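Local coordinates for protein exopolygalacturonate lyase (Vibrio vulnificus, PDB 5A29) that probably cleaves polygalacturonate by beta-elimination, as a manganese-binding member of polysaccharide lyase family 2, at residues A30-A35 against L526-T531; A172-I177 against Y203-F208; S334-N339 against N365-A370. One frame throughout, in Å; residues are numbered along the deposited sequence. Where two conformers were deposited one is given.

In the fold
All three contacts belong to the mainly helical fold of this lyase, and none touches another. Contacts 1 and 3 both pack helix on helix and are largely buried, though in contact 1 Val33 stays partly exposed. Contact 3 lies nearer the middle of the chain, its centre about 15 Å from the chain's centre against about 24 Å for contact 1. Contact 1 ties helix 27-46 to helix 521-532, near the two ends of the chain, and sets aliphatic groups against charged ones. Contact 2, partly exposed, lays the loop 203-208 on helix 170-184 through a cation-pi pair. Contact 3 joins two consecutive helices by apolar groups and one water, beside a bound tartrate.

Contact 1 (A30-A35 against L526-T531); sequences AMRVQA and LTLDAT
One methyl of Val33, CG2, sits over the carboxylate of Asp529, and the two side chains meet at roughly a right angle. The methyl is 3.3 Å from Asp529 OD1 and 3.4 Å from Asp529 OD2, with CG just as near, so it lies over the flat group and takes no place in its plane. That leaves the oxygens available for polar partners: Tyr25 OH bonds to OD1, while OD2 forms a salt bridge with Lys533. Val33 directs CG2 here by holding CG1 anti to the backbone N (chi1 172°).

Next to this pair, Leu528 CD2 comes to the guanidinium of Arg32 obliquely, nearest NH2, at 3.8 Å from Arg32 NH2. No hydrogen bond spans the two segments. Arg32 NH2 and Asp529 OD1 are 5.5 Å apart, and the arginine spends its charge elsewhere, in salt bridges to Asp29 and Asp494.

The contact sets helix 27-46, near the start of the chain, against helix 521-532, near its end, with helix 484-500 flanking it through Ala493, which touches both Arg32 and Leu528, and helix 88-101 supplying Val100 against Leu526 and Asp529.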
loop_
_atom_site.group_PDB
_atom_site.type_symbol
_atom_site.label_atom_id
_atom_site.label_comp_id
_atom_site.label_asym_id
_atom_site.label_seq_id
_atom_site.Cartn_x
_atom_site.Cartn_y
_atom_site.Cartn_z
ATOM N N ALA A 30 14.241 2.622 -26.063
ATOM C CA ALA A 30 14.705 1.243 -26.000
ATOM C C ALA A 30 15.676 1.020 -24.843
ATOM O O ALA A 30 15.687 -0.050 -24.246
ATOM C CB ALA A 30 15.404 0.824 -27.337
ATOM N N MET A 31 16.542 2.002 -24.587
ATOM C CA MET A 31 17.566 1.775 -23.564
ATOM C C MET A 31 16.906 1.669 -22.178
ATOM O O MET A 31 17.421 0.943 -21.287
ATOM C CB MET A 31 18.551 2.940 -23.531
ATOM C CG MET A 31 19.587 2.895 -24.677
ATOM S SD MET A 31 20.370 4.539 -24.769
ATOM C CE MET A 31 21.198 4.587 -23.158
ATOM N N ARG A 32 15.760 2.322 -21.991
ATOM C CA ARG A 32 15.072 2.207 -20.690
ATOM C C ARG A 32 14.486 0.817 -20.594
ATOM O O ARG A 32 14.537 0.156 -19.506
ATOM C CB ARG A 32 13.947 3.236 -20.539
ATOM C CG ARG A 32 14.443 4.663 -20.480
ATOM C CD ARG A 32 13.381 5.620 -19.935
ATOM N NE ARG A 32 12.169 5.594 -20.822
ATOM C CZ ARG A 32 12.049 6.321 -21.965
ATOM N NH1 ARG A 32 12.940 7.279 -22.321
ATOM N NH2 ARG A 32 10.925 6.205 -22.679
ATOM N N VAL A 33 13.952 0.300 -21.684
ATOM C CA VAL A 33 13.455 -1.084 -21.620
ATOM C C VAL A 33 14.604 -2.063 -21.383
ATOM O O VAL A 33 14.460 -3.073 -20.679
ATOM C CB VAL A 33 12.653 -1.487 -22.902
ATOM C CG1 VAL A 33 12.330 -2.972 -22.883
ATOM C CG2 VAL A 33 11.379 -0.679 -23.021
ATOM N N GLN A 34 15.771 -1.766 -21.936
ATOM C CA GLN A 34 16.884 -2.676 -21.704
ATOM C C GLN A 34 17.375 -2.616 -20.239
ATOM O O GLN A 34 17.816 -3.645 -19.731
ATOM C CB GLN A 34 18.053 -2.322 -22.688
ATOM C CG GLN A 34 19.365 -3.084 -22.388
ATOM C CD GLN A 34 19.186 -4.563 -22.685
ATOM O OE1 GLN A 34 18.659 -4.918 -23.743
ATOM N NE2 GLN A 34 19.459 -5.415 -21.704
ATOM N N ALA A 35 17.341 -1.444 -19.587
ATOM C CA ALA A 35 17.626 -1.420 -18.135
ATOM C C ALA A 35 16.724 -2.405 -17.373
ATOM O O ALA A 35 17.181 -3.178 -16.483
ATOM C CB ALA A 35 17.464 -0.027 -17.566
ATOM N N LEU A 526 7.929 0.438 -17.471
ATOM C CA LEU A 526 7.211 -0.340 -18.486
ATOM C C LEU A 526 5.846 0.214 -18.783
ATOM O O LEU A 526 5.307 0.061 -19.924
ATOM C CB LEU A 526 7.111 -1.778 -18.051
ATOM C CG LEU A 526 8.482 -2.422 -17.920
ATOM C CD1 LEU A 526 8.258 -3.854 -17.450
ATOM C CD2 LEU A 526 9.254 -2.418 -19.274
ATOM N N THR A 527 5.265 0.917 -17.813
ATOM C CA THR A 527 3.901 1.510 -18.083
ATOM C C THR A 527 4.125 2.668 -19.091
ATOM O O THR A 527 3.308 2.937 -20.005
ATOM C CB THR A 527 3.253 1.994 -16.744
ATOM O OG1 THR A 527 3.114 0.850 -15.851
ATOM C CG2 THR A 527 1.789 2.553 -16.987
ATOM N N LEU A 528 5.218 3.433 -18.909
ATOM C CA LEU A 528 5.499 4.454 -19.882
ATOM C C LEU A 528 5.761 3.828 -21.267
ATOM O O LEU A 528 5.251 4.356 -22.308
ATOM C CB LEU A 528 6.685 5.301 -19.464
ATOM C CG LEU A 528 7.227 6.283 -20.496
ATOM C CD1 LEU A 528 6.143 7.257 -20.962
ATOM C CD2 LEU A 528 8.436 7.099 -20.006
ATOM N N ASP A 529 6.530 2.738 -21.279
ATOM C CA ASP A 529 6.827 2.106 -22.590
ATOM C C ASP A 529 5.511 1.620 -23.218
ATOM O O ASP A 529 5.318 1.725 -24.447
ATOM C CB ASP A 529 7.662 0.870 -22.383
ATOM C CG ASP A 529 8.308 0.431 -23.672
ATOM O OD1 ASP A 529 9.056 1.257 -24.286
ATOM O OD2 ASP A 529 8.082 -0.744 -24.015
ATOM N N ALA A 530 4.633 1.013 -22.405
ATOM C CA ALA A 530 3.311 0.625 -22.925
ATOM C C ALA A 530 2.561 1.813 -23.522
ATOM O O ALA A 530 1.911 1.670 -24.575
ATOM C CB ALA A 530 2.499 -0.073 -21.816
ATOM N N THR A 531 2.637 2.990 -22.900
ATOM C CA THR A 531 1.887 4.150 -23.316
ATOM C C THR A 531 2.486 4.598 -24.665
ATOM O O THR A 531 1.766 5.019 -25.556
ATOM C CB THR A 531 1.979 5.327 -22.282
ATOM O OG1 THR A 531 1.434 4.910 -21.016
ATOM C CG2 THR A 531 1.201 6.506 -22.699
#

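Contact 2 (A172-I177 against Y203-F208). With EDO (1,2-ethanediol), chain K; EDO (1,2-ethanediol), chain N.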
loop_
_atom_site.group_PDB
_atom_site.type_symbol
_atom_site.label_atom_id
_atom_site.label_comp_id
_atom_site.label_asym_id
_atom_site.label_seq_id
_atom_site.Cartn_x
_atom_site.Cartn_y
_atom_site.Cartn_z
ATOM N N ALA A 172 -7.163 -22.128 -5.704
ATOM C CA ALA A 172 -6.367 -21.672 -4.589
ATOM C C ALA A 172 -6.599 -20.152 -4.280
ATOM O O ALA A 172 -6.558 -19.771 -3.098
ATOM C CB ALA A 172 -4.879 -21.999 -4.785
ATOM N N THR A 173 -6.856 -19.347 -5.314
ATOM C CA THR A 173 -7.047 -17.894 -5.127
ATOM C C THR A 173 -8.404 -17.621 -4.506
ATOM O O THR A 173 -8.504 -16.814 -3.548
ATOM C CB THR A 173 -6.893 -17.140 -6.445
ATOM O OG1 THR A 173 -5.552 -17.400 -6.892
ATOM C CG2 THR A 173 -7.086 -15.578 -6.207
ATOM N N GLU A 174 -9.445 -18.315 -4.993
ATOM C CA GLU A 174 -10.757 -18.303 -4.265
ATOM C C GLU A 174 -10.622 -18.730 -2.808
ATOM O O GLU A 174 -11.102 -18.030 -1.896
ATOM C CB GLU A 174 -11.795 -19.208 -4.937
ATOM C CG GLU A 174 -13.151 -19.238 -4.227
ATOM C CD GLU A 174 -14.044 -20.356 -4.717
ATOM O OE1 GLU A 174 -13.832 -20.772 -5.866
ATOM O OE2 GLU A 174 -14.927 -20.826 -3.962
ATOM N N ARG A 175 -10.001 -19.891 -2.542
ATOM C CA ARG A 175 -9.823 -20.309 -1.154
ATOM C C ARG A 175 -9.015 -19.313 -0.309
ATOM O O ARG A 175 -9.300 -19.092 0.884
ATOM C CB ARG A 175 -9.192 -21.702 -1.006
ATOM C CG ARG A 175 -10.076 -22.835 -1.572
ATOM C CD ARG A 175 -9.302 -24.158 -1.584
ATOM N NE ARG A 175 -8.452 -24.363 -0.383
ATOM C CZ ARG A 175 -8.855 -24.858 0.783
ATOM N NH1 ARG A 175 -10.122 -25.231 0.955
ATOM N NH2 ARG A 175 -7.981 -25.004 1.769
ATOM N N TYR A 176 -7.984 -18.731 -0.905
ATOM C CA TYR A 176 -7.203 -17.732 -0.179
ATOM C C TYR A 176 -8.075 -16.540 0.309
ATOM O O TYR A 176 -8.000 -16.192 1.484
ATOM C CB TYR A 176 -6.001 -17.202 -1.017
ATOM C CG TYR A 176 -5.322 -16.109 -0.239
ATOM C CD1 TYR A 176 -4.561 -16.423 0.864
ATOM C CD2 TYR A 176 -5.543 -14.769 -0.561
ATOM C CE1 TYR A 176 -4.007 -15.453 1.646
ATOM C CE2 TYR A 176 -5.009 -13.753 0.230
ATOM C CZ TYR A 176 -4.263 -14.110 1.322
ATOM O OH TYR A 176 -3.681 -13.157 2.077
ATOM N N ILE A 177 -8.799 -15.895 -0.599
ATOM C CA ILE A 177 -9.628 -14.741 -0.234
ATOM C C ILE A 177 -10.645 -15.109 0.876
ATOM O O ILE A 177 -10.852 -14.354 1.837
ATOM C CB ILE A 177 -10.328 -14.174 -1.486
ATOM C CG1 ILE A 177 -9.262 -13.555 -2.424
ATOM C CG2 ILE A 177 -11.424 -13.154 -1.163
ATOM C CD1 ILE A 177 -9.845 -13.222 -3.799
ATOM N N TYR A 203 -10.986 -23.430 7.540
ATOM C CA TYR A 203 -11.505 -22.918 6.300
ATOM C C TYR A 203 -13.014 -22.988 6.316
ATOM O O TYR A 203 -13.563 -23.960 6.802
ATOM C CB TYR A 203 -10.958 -23.721 5.112
ATOM C CG TYR A 203 -11.492 -23.212 3.790
ATOM C CD1 TYR A 203 -11.024 -22.003 3.253
ATOM C CD2 TYR A 203 -12.472 -23.910 3.073
ATOM C CE1 TYR A 203 -11.534 -21.491 2.059
ATOM C CE2 TYR A 203 -12.976 -23.411 1.856
ATOM C CZ TYR A 203 -12.470 -22.199 1.352
ATOM O OH TYR A 203 -12.979 -21.649 0.187
ATOM N N ASP A 204 -13.679 -22.009 5.712
ATOM C CA ASP A 204 -15.124 -22.058 5.533
ATOM C C ASP A 204 -15.529 -21.541 4.165
ATOM O O ASP A 204 -15.434 -20.331 3.882
ATOM C CB ASP A 204 -15.814 -21.274 6.664
ATOM C CG ASP A 204 -17.347 -21.239 6.534
ATOM O OD1 ASP A 204 -17.958 -21.791 5.566
ATOM O OD2 ASP A 204 -17.935 -20.537 7.385
ATOM N N ASP A 205 -15.954 -22.468 3.313
ATOM C CA ASP A 205 -16.302 -22.137 1.955
ATOM C C ASP A 205 -17.481 -21.175 1.894
ATOM O O ASP A 205 -17.687 -20.507 0.882
ATOM C CB ASP A 205 -16.566 -23.399 1.098
ATOM C CG ASP A 205 -16.308 -23.163 -0.360
ATOM O OD1 ASP A 205 -15.174 -22.735 -0.739
ATOM O OD2 ASP A 205 -17.266 -23.292 -1.136
ATOM N N LYS A 206 -18.254 -21.103 2.973
ATOM C CA LYS A 206 -19.485 -20.295 2.921
ATOM C C LYS A 206 -19.374 -19.024 3.750
ATOM O O LYS A 206 -20.402 -18.386 4.042
ATOM C CB LYS A 206 -20.669 -21.132 3.420
ATOM C CG LYS A 206 -20.770 -22.424 2.589
ATOM C CD LYS A 206 -21.968 -23.298 2.961
ATOM C CE LYS A 206 -23.181 -22.957 2.128
ATOM N NZ LYS A 206 -23.958 -21.831 2.751
ATOM N N VAL A 207 -18.123 -18.646 4.078
ATOM C CA VAL A 207 -17.827 -17.371 4.774
ATOM C C VAL A 207 -18.655 -16.172 4.284
ATOM O O VAL A 207 -19.211 -15.447 5.120
ATOM C CB VAL A 207 -16.300 -17.088 4.865
ATOM C CG1 VAL A 207 -15.700 -16.837 3.450
ATOM C CG2 VAL A 207 -15.982 -15.975 5.881
ATOM N N PHE A 208 -18.793 -15.926 2.980
ATOM C CA PHE A 208 -19.457 -14.687 2.527
ATOM C C PHE A 208 -20.998 -14.840 2.474
ATOM O O PHE A 208 -21.728 -13.911 2.104
ATOM C CB PHE A 208 -18.934 -14.245 1.181
ATOM C CG PHE A 208 -17.510 -13.737 1.239
ATOM C CD1 PHE A 208 -17.225 -12.539 1.917
ATOM C CD2 PHE A 208 -16.471 -14.432 0.596
ATOM C CE1 PHE A 208 -15.913 -12.024 1.925
ATOM C CE2 PHE A 208 -15.136 -13.952 0.656
ATOM C CZ PHE A 208 -14.878 -12.744 1.339
HETATM C C1 EDO K . -20.876 -18.983 7.715
HETATM O O1 EDO K . -20.693 -20.390 7.920
HETATM C C2 EDO K . -21.703 -18.841 6.459
HETATM O O2 EDO K . -22.950 -19.485 6.742
HETATM C C1 EDO N . -24.336 -11.629 2.228
HETATM O O1 EDO N . -24.308 -12.985 1.797
HETATM C C2 EDO N . -25.536 -10.955 1.574
HETATM O O2 EDO N . -25.361 -11.074 0.180
#
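Tyr203 OH gives its hydrogen to Asp205 OD1 at 2.6 Å, in the plane of the ring and on the carboxylate's anti lone pair. This short bond within the loop tethers the phenol end of the very ring that Arg175 covers from the helix. Arg175 CZ stands 4.2 Å from the centroid of the Tyr203 ring and only 5° off its normal, a cation-pi contact. The guanidinium does not lie flat, though: its plane is turned 40° from that of the ring, and NH1 dips closest, 3.4 Å from Tyr203 CD2. A bend at chi3 (40°) folds the arginine over in this way, and its CG packs near the phenol end, 3.6 Å from Tyr203 OH.

Beyond the tyrosine the chain reverses in a type I beta turn from Asp204 to Val207. The side chain of Asp204 adds an Asx turn, its OD1 accepting from Lys206 N at 2.7 Å with the donor well above the carboxylate plane. Glu174 OE2, in one of two conformers, lies 3.8 Å from Asp205 OD1, like charges that Lys178 probably offsets, in a salt bridge with Glu174 OE2 and bonded to Asp205 O.

Farther along, Ile177 CG2 reaches the edge of the Phe208 ring, 4.2 Å from CE2. Leu247 of helix 234-250 touches both of these side chains, and Trp181 meets the Phe208 ring edge-to-face.

Contact 3 (S334-N339 against N365-A370). With SRT (S,R meso-tartaric acid), chain D.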
loop_
_atom_site.group_PDB
_atom_site.type_symbol
_atom_site.label_atom_id
_atom_site.label_comp_id
_atom_site.label_asym_id
_atom_site.label_seq_id
_atom_site.Cartn_x
_atom_site.Cartn_y
_atom_site.Cartn_z
ATOM N N SER A 334 -2.764 6.564 4.473
ATOM C CA SER A 334 -3.544 5.339 4.229
ATOM C C SER A 334 -4.935 5.671 3.653
ATOM O O SER A 334 -5.497 4.822 2.991
ATOM C CB SER A 334 -3.800 4.545 5.527
ATOM O OG SER A 334 -2.509 4.170 6.082
ATOM N N ILE A 335 -5.457 6.859 3.941
ATOM C CA ILE A 335 -6.802 7.242 3.474
ATOM C C ILE A 335 -6.726 7.847 2.062
ATOM O O ILE A 335 -7.441 7.365 1.162
ATOM C CB ILE A 335 -7.422 8.271 4.418
ATOM C CG1 ILE A 335 -7.687 7.618 5.784
ATOM C CG2 ILE A 335 -8.708 8.864 3.809
ATOM C CD1 ILE A 335 -7.987 8.723 6.829
ATOM N N VAL A 336 -5.919 8.906 1.887
ATOM C CA VAL A 336 -5.957 9.690 0.621
ATOM C C VAL A 336 -5.001 9.160 -0.455
ATOM O O VAL A 336 -5.001 9.680 -1.578
ATOM C CB VAL A 336 -5.749 11.222 0.807
ATOM C CG1 VAL A 336 -6.813 11.753 1.822
ATOM C CG2 VAL A 336 -4.302 11.602 1.169
ATOM N N PHE A 337 -4.151 8.217 -0.085
ATOM C CA PHE A 337 -3.249 7.631 -1.062
ATOM C C PHE A 337 -3.617 6.145 -1.217
ATOM O O PHE A 337 -4.233 5.779 -2.225
ATOM C CB PHE A 337 -1.764 7.819 -0.640
ATOM C CG PHE A 337 -0.797 7.151 -1.565
ATOM C CD1 PHE A 337 -0.763 7.506 -2.948
ATOM C CD2 PHE A 337 0.104 6.200 -1.086
ATOM C CE1 PHE A 337 0.169 6.877 -3.823
ATOM C CE2 PHE A 337 1.017 5.544 -1.949
ATOM C CZ PHE A 337 1.058 5.911 -3.322
ATOM N N ASN A 338 -3.302 5.275 -0.226
ATOM C CA ASN A 338 -3.453 3.848 -0.453
ATOM C C ASN A 338 -4.911 3.473 -0.690
ATOM O O ASN A 338 -5.242 2.891 -1.738
ATOM C CB ASN A 338 -2.902 2.980 0.727
ATOM C CG ASN A 338 -1.435 3.279 1.002
ATOM O OD1 ASN A 338 -1.160 4.126 1.829
ATOM N ND2 ASN A 338 -0.527 2.745 0.194
ATOM N N ASN A 339 -5.782 3.829 0.243
ATOM C CA ASN A 339 -7.169 3.320 0.057
ATOM C C ASN A 339 -7.886 4.081 -1.077
ATOM O O ASN A 339 -8.763 3.512 -1.756
ATOM C CB ASN A 339 -7.965 3.384 1.330
ATOM C CG ASN A 339 -9.359 2.730 1.160
ATOM O OD1 ASN A 339 -9.462 1.512 0.907
ATOM N ND2 ASN A 339 -10.389 3.562 1.224
ATOM N N ASN A 365 -13.017 16.897 0.426
ATOM C CA ASN A 365 -13.351 17.400 1.805
ATOM C C ASN A 365 -12.083 17.357 2.673
ATOM O O ASN A 365 -11.879 18.241 3.488
ATOM C CB ASN A 365 -14.450 16.511 2.383
ATOM C CG ASN A 365 -15.821 16.889 1.783
ATOM O OD1 ASN A 365 -16.005 18.027 1.489
ATOM N ND2 ASN A 365 -16.743 15.989 1.686
ATOM N N PHE A 366 -11.222 16.380 2.419
ATOM C CA PHE A 366 -9.888 16.374 3.131
ATOM C C PHE A 366 -9.043 17.540 2.723
ATOM O O PHE A 366 -8.520 18.283 3.588
ATOM C CB PHE A 366 -9.140 15.086 2.812
ATOM C CG PHE A 366 -7.745 15.040 3.433
ATOM C CD1 PHE A 366 -7.612 14.908 4.836
ATOM C CD2 PHE A 366 -6.607 15.317 2.645
ATOM C CE1 PHE A 366 -6.320 14.959 5.421
ATOM C CE2 PHE A 366 -5.332 15.303 3.223
ATOM C CZ PHE A 366 -5.193 15.134 4.615
ATOM N N TYR A 367 -8.854 17.727 1.395
ATOM C CA TYR A 367 -7.967 18.825 0.997
ATOM C C TYR A 367 -8.518 20.217 1.299
ATOM O O TYR A 367 -7.758 21.152 1.477
ATOM C CB TYR A 367 -7.499 18.678 -0.455
ATOM C CG TYR A 367 -6.587 17.476 -0.631
ATOM C CD1 TYR A 367 -5.250 17.540 -0.198
ATOM C CD2 TYR A 367 -7.031 16.300 -1.197
ATOM C CE1 TYR A 367 -4.389 16.481 -0.357
ATOM C CE2 TYR A 367 -6.149 15.203 -1.375
ATOM C CZ TYR A 367 -4.834 15.311 -0.976
ATOM O OH TYR A 367 -3.945 14.241 -1.058
ATOM N N ARG A 368 -9.853 20.388 1.376
ATOM C CA ARG A 368 -10.346 21.713 1.753
ATOM C C ARG A 368 -9.899 22.081 3.155
ATOM O O ARG A 368 -9.721 23.248 3.436
ATOM C CB ARG A 368 -11.912 21.770 1.715
ATOM C CG ARG A 368 -12.437 21.620 0.295
ATOM C CD ARG A 368 -14.001 21.727 0.261
ATOM N NE ARG A 368 -14.452 21.824 -1.137
ATOM C CZ ARG A 368 -15.711 22.118 -1.488
ATOM N NH1 ARG A 368 -16.642 22.362 -0.551
ATOM N NH2 ARG A 368 -16.033 22.262 -2.765
ATOM N N LEU A 369 -9.716 21.099 4.010
ATOM C CA LEU A 369 -9.329 21.346 5.428
ATOM C C LEU A 369 -7.797 21.349 5.609
ATOM O O LEU A 369 -7.289 22.076 6.437
ATOM C CB LEU A 369 -9.866 20.187 6.306
ATOM C CG LEU A 369 -11.402 20.081 6.325
ATOM C CD1 LEU A 369 -11.737 18.921 7.279
ATOM C CD2 LEU A 369 -11.929 21.408 6.847
ATOM N N ALA A 370 -7.081 20.513 4.864
ATOM C CA ALA A 370 -5.666 20.200 5.186
ATOM C C ALA A 370 -4.679 20.839 4.213
ATOM O O ALA A 370 -3.501 21.000 4.554
ATOM C CB ALA A 370 -5.447 18.699 5.161
HETATM O O1 SRT D . -10.679 5.471 5.058
HETATM O O11 SRT D . -12.286 6.916 5.301
HETATM C C1 SRT D . -11.631 6.137 4.594
HETATM C C2 SRT D . -11.990 5.806 3.159
HETATM O O2 SRT D . -13.204 5.165 3.332
HETATM C C3 SRT D . -12.195 6.876 2.060
HETATM O O3 SRT D . -12.191 8.198 2.543
HETATM C C4 SRT D . -11.230 6.856 0.886
HETATM O O4 SRT D . -11.819 7.091 -0.205
HETATM O O41 SRT D . -9.981 6.594 1.027
HETATM O O HOH W 1 -4.667 12.380 -2.666
#
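Val336 carries most of the contact, splitting its two methyls between the aromatic rings of Phe366 and Tyr367. CG1 lies over a face of Phe366 as a CH-pi contact, 4.0 Å from the ring centroid and 28° off the normal, with Phe366 CD2 its nearest atom at 3.7 Å. Ala370 CB covers the opposite face toward the rim, so the ring is held between a methyl of each helix. With CG1 anti to the carbonyl carbon (chi1 -56°), CG2 of Val336 is left between the backbone N and the carbonyl carbon, which turns it to Tyr367, where it lies 3.5 Å from OH. The tyrosine itself is steadied from its own helix: Phe366 CD2 sits over the centre of its ring.

The two segments come from helices 331-349 and 353-370, consecutive along the chain and joined by a short turn as a helical hairpin, of the kind that builds the alpha/alpha toroid of this lyase family. Here the first helix widens into a pi-type turn, with Asn339 N bonding back five residues to Ser334 O. A water bridges the helices too: it accepts from Tyr367 OH at 2.6 Å and donates to Val336 O.

On another side of the first helix lies a tartrate. Asn339 ND2 donates to its O41 at 3.1 Å, fairly straight at 157°, and also to Glu343, while Ser238 bonds to Asn339 OD1, so both ends of the amide are held. Ile335 O is 2.7 Å from tartrate O41, and the Ile335 side chain lines the same pocket together with Ile234.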